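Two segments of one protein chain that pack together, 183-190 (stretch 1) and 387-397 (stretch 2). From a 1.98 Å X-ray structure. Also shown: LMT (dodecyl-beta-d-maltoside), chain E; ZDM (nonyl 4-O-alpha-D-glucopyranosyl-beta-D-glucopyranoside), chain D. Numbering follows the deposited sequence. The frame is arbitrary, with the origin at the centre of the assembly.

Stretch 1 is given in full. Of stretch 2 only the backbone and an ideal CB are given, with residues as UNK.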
# COMPACT_ATOMS: atom_id res chain seq x y z
N ILE A 183 14.96 -29.08 -0.13
CA ILE A 183 15.50 -30.44 -0.26
C ILE A 183 16.06 -30.93 1.05
O ILE A 183 15.73 -32.00 1.50
CB ILE A 183 16.60 -30.52 -1.34
CG1 ILE A 183 15.94 -30.53 -2.71
CG2 ILE A 183 17.37 -31.86 -1.27
CD1 ILE A 183 16.92 -30.33 -3.86
N MET A 184 16.90 -30.15 1.68
CA MET A 184 17.51 -30.53 2.92
C MET A 184 16.52 -30.60 4.05
O MET A 184 16.69 -31.41 4.95
CB MET A 184 18.66 -29.56 3.19
CG MET A 184 19.78 -29.68 2.16
SD MET A 184 20.45 -31.40 2.20
CE MET A 184 20.96 -31.40 3.89
N VAL A 185 15.47 -29.77 4.07
CA VAL A 185 14.44 -29.88 5.12
C VAL A 185 13.54 -31.14 4.91
O VAL A 185 13.10 -31.81 5.86
CB VAL A 185 13.59 -28.59 5.14
CG1 VAL A 185 12.34 -28.77 5.97
CG2 VAL A 185 14.41 -27.41 5.62
N GLY A 186 13.23 -31.41 3.67
CA GLY A 186 12.41 -32.52 3.28
C GLY A 186 10.97 -32.10 3.18
O GLY A 186 10.59 -31.01 3.62
N PRO A 187 10.13 -32.97 2.64
CA PRO A 187 8.72 -32.61 2.48
C PRO A 187 7.92 -32.53 3.74
O PRO A 187 8.29 -33.05 4.80
CB PRO A 187 8.14 -33.74 1.59
CG PRO A 187 9.34 -34.60 1.21
CD PRO A 187 10.41 -34.35 2.22
N ARG A 188 6.80 -31.86 3.65
CA ARG A 188 5.90 -31.84 4.77
C ARG A 188 5.43 -33.31 5.00
O ARG A 188 5.25 -34.09 4.04
CB ARG A 188 4.71 -30.89 4.50
CG ARG A 188 5.08 -29.40 4.47
CD ARG A 188 3.93 -28.52 4.04
NE ARG A 188 3.77 -28.66 2.58
CZ ARG A 188 2.89 -27.99 1.85
NH1 ARG A 188 2.11 -27.04 2.38
NH2 ARG A 188 2.89 -28.19 0.57
N ILE A 189 5.24 -33.67 6.25
CA ILE A 189 4.79 -34.99 6.60
C ILE A 189 3.63 -35.54 5.80
O ILE A 189 3.67 -36.69 5.36
CB ILE A 189 4.44 -35.17 8.10
CG1 ILE A 189 3.28 -34.29 8.48
CG2 ILE A 189 5.69 -35.02 8.93
CD1 ILE A 189 3.03 -34.15 9.95
N ASP A 190 2.55 -34.84 5.61
CA ASP A 190 1.49 -35.57 4.82
C ASP A 190 1.47 -35.15 3.37
O ASP A 190 0.41 -35.18 2.76
CB ASP A 190 0.16 -35.26 5.45
CG ASP A 190 0.10 -33.80 5.94
OD1 ASP A 190 1.07 -33.02 5.60
OD2 ASP A 190 -0.85 -33.49 6.72
N UNK A 387 19.18 -29.66 13.86
CA UNK A 387 18.18 -30.28 12.98
C UNK A 387 17.35 -29.17 12.25
O UNK A 387 17.04 -28.11 12.80
CB UNK A 387 17.26 -31.20 13.79
N UNK A 388 17.06 -29.43 10.99
CA UNK A 388 16.49 -28.44 10.10
C UNK A 388 14.99 -28.43 10.26
O UNK A 388 14.38 -27.37 9.97
CB UNK A 388 16.88 -28.71 8.65
N UNK A 389 14.40 -29.59 10.60
CA UNK A 389 12.96 -29.65 10.78
C UNK A 389 12.52 -29.61 12.21
O UNK A 389 13.27 -29.95 13.13
CB UNK A 389 12.41 -30.92 10.13
N UNK A 390 11.26 -29.25 12.40
CA UNK A 390 10.61 -29.42 13.68
C UNK A 390 10.18 -30.89 13.83
O UNK A 390 10.18 -31.67 12.86
CB UNK A 390 9.41 -28.48 13.81
N UNK A 391 9.78 -31.29 15.05
CA UNK A 391 9.35 -32.68 15.27
C UNK A 391 8.02 -32.91 14.58
O UNK A 391 7.25 -31.97 14.33
CB UNK A 391 9.24 -33.00 16.76
N UNK A 392 7.73 -34.17 14.25
CA UNK A 392 6.48 -34.42 13.59
C UNK A 392 5.27 -33.97 14.41
O UNK A 392 4.24 -33.56 13.83
CB UNK A 392 6.37 -35.91 13.27
N UNK A 393 5.39 -34.01 15.74
CA UNK A 393 4.25 -33.67 16.61
C UNK A 393 3.95 -32.16 16.43
O UNK A 393 2.84 -31.72 16.22
CB UNK A 393 4.55 -34.00 18.07
N UNK A 394 5.00 -31.37 16.51
CA UNK A 394 4.93 -29.95 16.26
C UNK A 394 4.40 -29.60 14.86
O UNK A 394 3.50 -28.74 14.63
CB UNK A 394 6.32 -29.34 16.46
N UNK A 395 4.86 -30.38 13.90
CA UNK A 395 4.39 -30.21 12.56
C UNK A 395 2.90 -30.46 12.42
O UNK A 395 2.21 -29.70 11.76
CB UNK A 395 5.17 -31.14 11.62
N UNK A 396 2.34 -31.46 13.12
CA UNK A 396 0.88 -31.75 13.02
C UNK A 396 0.09 -30.77 13.85
O UNK A 396 -0.93 -30.32 13.41
CB UNK A 396 0.57 -33.18 13.48
N UNK A 397 0.60 -30.38 15.01
CA UNK A 397 -0.10 -29.42 15.83
C UNK A 397 -0.08 -28.03 15.17
O UNK A 397 -1.01 -27.27 15.30
CB UNK A 397 0.52 -29.37 17.23
C1B LMT E . 12.64 -26.53 16.26
C2B LMT E . 11.59 -27.36 17.07
C3B LMT E . 12.30 -28.30 18.04
C4B LMT E . 13.18 -29.16 17.19
C5B LMT E . 14.24 -28.35 16.49
C6B LMT E . 15.18 -29.32 15.75
O1B LMT E . 13.39 -25.70 17.16
O2B LMT E . 10.73 -26.53 17.86
O3B LMT E . 11.44 -29.17 18.78
O4' LMT E . 13.80 -30.16 18.01
O5B LMT E . 13.60 -27.38 15.63
O6B LMT E . 14.54 -30.56 15.30
C1' LMT E . 14.17 -21.79 18.15
C2' LMT E . 12.79 -22.21 17.79
C3' LMT E . 12.62 -23.66 17.86
C4' LMT E . 13.51 -24.31 16.90
C5' LMT E . 14.95 -23.79 17.13
C6' LMT E . 15.87 -24.33 16.06
O1' LMT E . 14.26 -20.39 18.10
O2' LMT E . 11.89 -21.71 18.73
O3' LMT E . 11.31 -24.06 17.51
O5' LMT E . 15.03 -22.38 17.18
O6' LMT E . 15.39 -24.19 14.71
C1 LMT E . 15.59 -19.91 18.46
C2 LMT E . 15.59 -18.38 18.59
C3 LMT E . 16.98 -17.77 18.75
C4 LMT E . 16.95 -16.23 18.89
C5 LMT E . 17.55 -15.49 17.69
C6 LMT E . 18.46 -14.29 17.98
C7 LMT E . 18.59 -13.42 16.71
C8 LMT E . 20.02 -13.14 16.27
C9 LMT E . 20.14 -12.28 14.98
C10 LMT E . 21.57 -11.68 14.75
C11 LMT E . 22.15 -11.63 13.29
C12 LMT E . 22.33 -10.26 12.61
C1 ZDM D . 13.94 -37.38 -4.52
O1 ZDM D . 9.86 -39.25 -0.78
C2 ZDM D . 12.79 -38.33 -4.13
O2 ZDM D . 6.79 -40.64 -2.34
C3 ZDM D . 11.99 -38.09 -2.82
O3 ZDM D . 11.37 -41.54 -3.38
C4 ZDM D . 12.41 -36.81 -2.09
O4 ZDM D . 8.65 -41.66 -3.99
C5 ZDM D . 10.46 -41.19 -2.33
O5 ZDM D . 13.82 -36.71 -2.16
C6 ZDM D . 14.49 -36.44 -3.39
O6 ZDM D . 8.06 -38.34 1.13
C7 ZDM D . 9.10 -40.81 -2.92
O7 ZDM D . 12.07 -39.23 -1.92
C8 ZDM D . 8.11 -40.75 -1.78
C9 ZDM D . 8.46 -39.53 -0.92
C10 ZDM D . 10.83 -39.88 -1.65
C11 ZDM D . 7.96 -39.64 0.52
O16 ZDM D . 14.58 -35.00 -3.46
C18 ZDM D . 14.78 -34.22 -4.63
C19 ZDM D . 16.05 -34.54 -5.39
C22 ZDM D . 16.75 -33.31 -5.93
C25 ZDM D . 16.74 -33.23 -7.44
C28 ZDM D . 17.23 -31.88 -7.99
C31 ZDM D . 18.72 -31.84 -8.24
C34 ZDM D . 19.10 -30.84 -9.31
O49 ZDM D . 13.61 -36.78 -5.79
O55 ZDM D . 13.40 -39.61 -4.11
C57 ZDM D . 12.05 -36.82 -0.60
O61 ZDM D . 10.63 -36.84 -0.47

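Position 387 has nothing of stretch 1 within 5.5 Å of its ideal CB. Many residues would suit; a long one could reach further. The residue is Arg387.

Position 388 points its CB toward stretch 1. The ideal CB is 4.1 Å from Val185 CG2 and 4.6 Å from Met184 O. The surroundings are largely apolar, so Leu, Ile, Val or Met would suit. The residue is Leu388. Its CD1 packs 3.7 Å from Met184 CB, and its CB lies 4.1 Å from Val185 CG2.

Position 389 points sideways, with its ideal CB 4.4 Å from Val185 O. Beyond it the chain leaves its helix at Gly186, which has positive phi. The carbonyls of Val185 and Pro187 offer acceptors. A long donor is favoured, so Lys, Arg or perhaps Gln could serve. The residue is Arg389, whose guanidinium meets both carbonyls near its plane. Arg389 NH1 donates to Val185 O and to Pro187 O, each at 2.8 Å. Arg389 NH2 also donates to Pro187 O, at 2.9 Å. Arg389 O accepts from LMT O6B at 2.6 Å.

Positions 390 and 391 are out of reach of stretch 1. At 390 many residues would fit; it is Val390. Position 391 directly precedes a helix, so Ser, Thr, Asp or Asn would suit as a cap. It is Thr391, whose OG1 accepts a weak capping bond from the backbone N of residue 394, at 3.4 Å.

Position 392 opens the helix with phi of -59°. Its ideal CB is 4.5 Å from Ile189 CG2. Pro, Ala or Glu would fit; it is Pro392, which covers a little of Ile189.

Position 393 points away, and many polar residues would do. It is Glu393, whose OE1 accepts a weak bond from Thr391 OG1 at 3.1 Å. Position 394 is also free of stretch 1; LMT O2B and O3B lie on this side, so a polar side chain such as Glu, Gln or Asp would suit. It is Glu394, whose OE1 accepts from LMT O2B at 2.9 Å.

Position 395 points toward stretch 1, where Ile189 N offers a donor. Glu or Gln could reach it. The residue is Glu395: Ile189 N donates to its OE2 at 2.7 Å, nearly straight at 168°. Its OE1 forms a salt bridge with Arg389 NH2 at 2.9 Å, tying both bridging side chains together.

Position 396 has its ideal CB 4.4 Å from Ile189 CD1. A side chain with an aliphatic stem suits. It is Lys396, with CG 3.2 Å from Ile189 CD1.

Position 397 is out of reach and permissive; it is Arg397.

Stretch 2 387-397: RLRVTPEEEKR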
# COMPACT_ATOMS: atom_id res chain seq x y z
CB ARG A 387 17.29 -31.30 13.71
CG ARG A 387 17.83 -32.75 13.71
CD ARG A 387 18.24 -33.34 12.35
NE ARG A 387 17.12 -33.57 11.41
CZ ARG A 387 16.87 -32.90 10.27
NH1 ARG A 387 17.64 -31.95 9.84
NH2 ARG A 387 15.84 -33.21 9.52
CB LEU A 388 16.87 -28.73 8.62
CG LEU A 388 18.35 -28.76 8.29
CD1 LEU A 388 18.57 -29.02 6.82
CD2 LEU A 388 19.09 -27.51 8.80
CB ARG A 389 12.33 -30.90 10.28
CG ARG A 389 12.76 -31.44 9.02
CD ARG A 389 12.14 -32.80 8.86
NE ARG A 389 10.68 -32.81 8.71
CZ ARG A 389 9.99 -32.90 7.57
NH1 ARG A 389 10.57 -32.89 6.37
NH2 ARG A 389 8.69 -33.00 7.63
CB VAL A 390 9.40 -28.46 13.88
CG1 VAL A 390 9.80 -27.04 13.65
CG2 VAL A 390 8.19 -28.84 12.99
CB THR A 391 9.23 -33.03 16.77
OG1 THR A 391 8.16 -32.27 17.36
CG2 THR A 391 10.54 -32.68 17.49
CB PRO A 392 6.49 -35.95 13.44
CG PRO A 392 7.92 -36.28 13.31
CD PRO A 392 8.51 -35.41 14.40
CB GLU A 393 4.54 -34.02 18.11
CG GLU A 393 5.22 -35.38 18.38
CD GLU A 393 6.78 -35.36 18.34
OE1 GLU A 393 7.43 -34.68 19.19
OE2 GLU A 393 7.35 -36.05 17.45
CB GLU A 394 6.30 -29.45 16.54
CG GLU A 394 6.48 -28.03 16.29
CD GLU A 394 7.67 -27.54 17.03
OE1 GLU A 394 8.56 -28.40 17.47
OE2 GLU A 394 7.60 -26.27 17.16
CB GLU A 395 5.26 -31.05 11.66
CG GLU A 395 4.89 -30.92 10.22
CD GLU A 395 5.80 -31.69 9.29
OE1 GLU A 395 6.82 -32.31 9.73
OE2 GLU A 395 5.47 -31.64 8.08
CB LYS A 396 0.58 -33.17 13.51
CG LYS A 396 1.17 -34.24 12.61
CD LYS A 396 1.31 -35.57 13.32
CE LYS A 396 2.46 -36.37 12.74
NZ LYS A 396 2.64 -37.62 13.52
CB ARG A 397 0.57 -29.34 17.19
CG ARG A 397 -0.41 -29.23 18.34
CD ARG A 397 0.09 -30.03 19.54
NE ARG A 397 1.46 -29.65 19.87
CZ ARG A 397 2.42 -30.49 20.25
NH1 ARG A 397 3.65 -30.04 20.51
NH2 ARG A 397 2.17 -31.79 20.37
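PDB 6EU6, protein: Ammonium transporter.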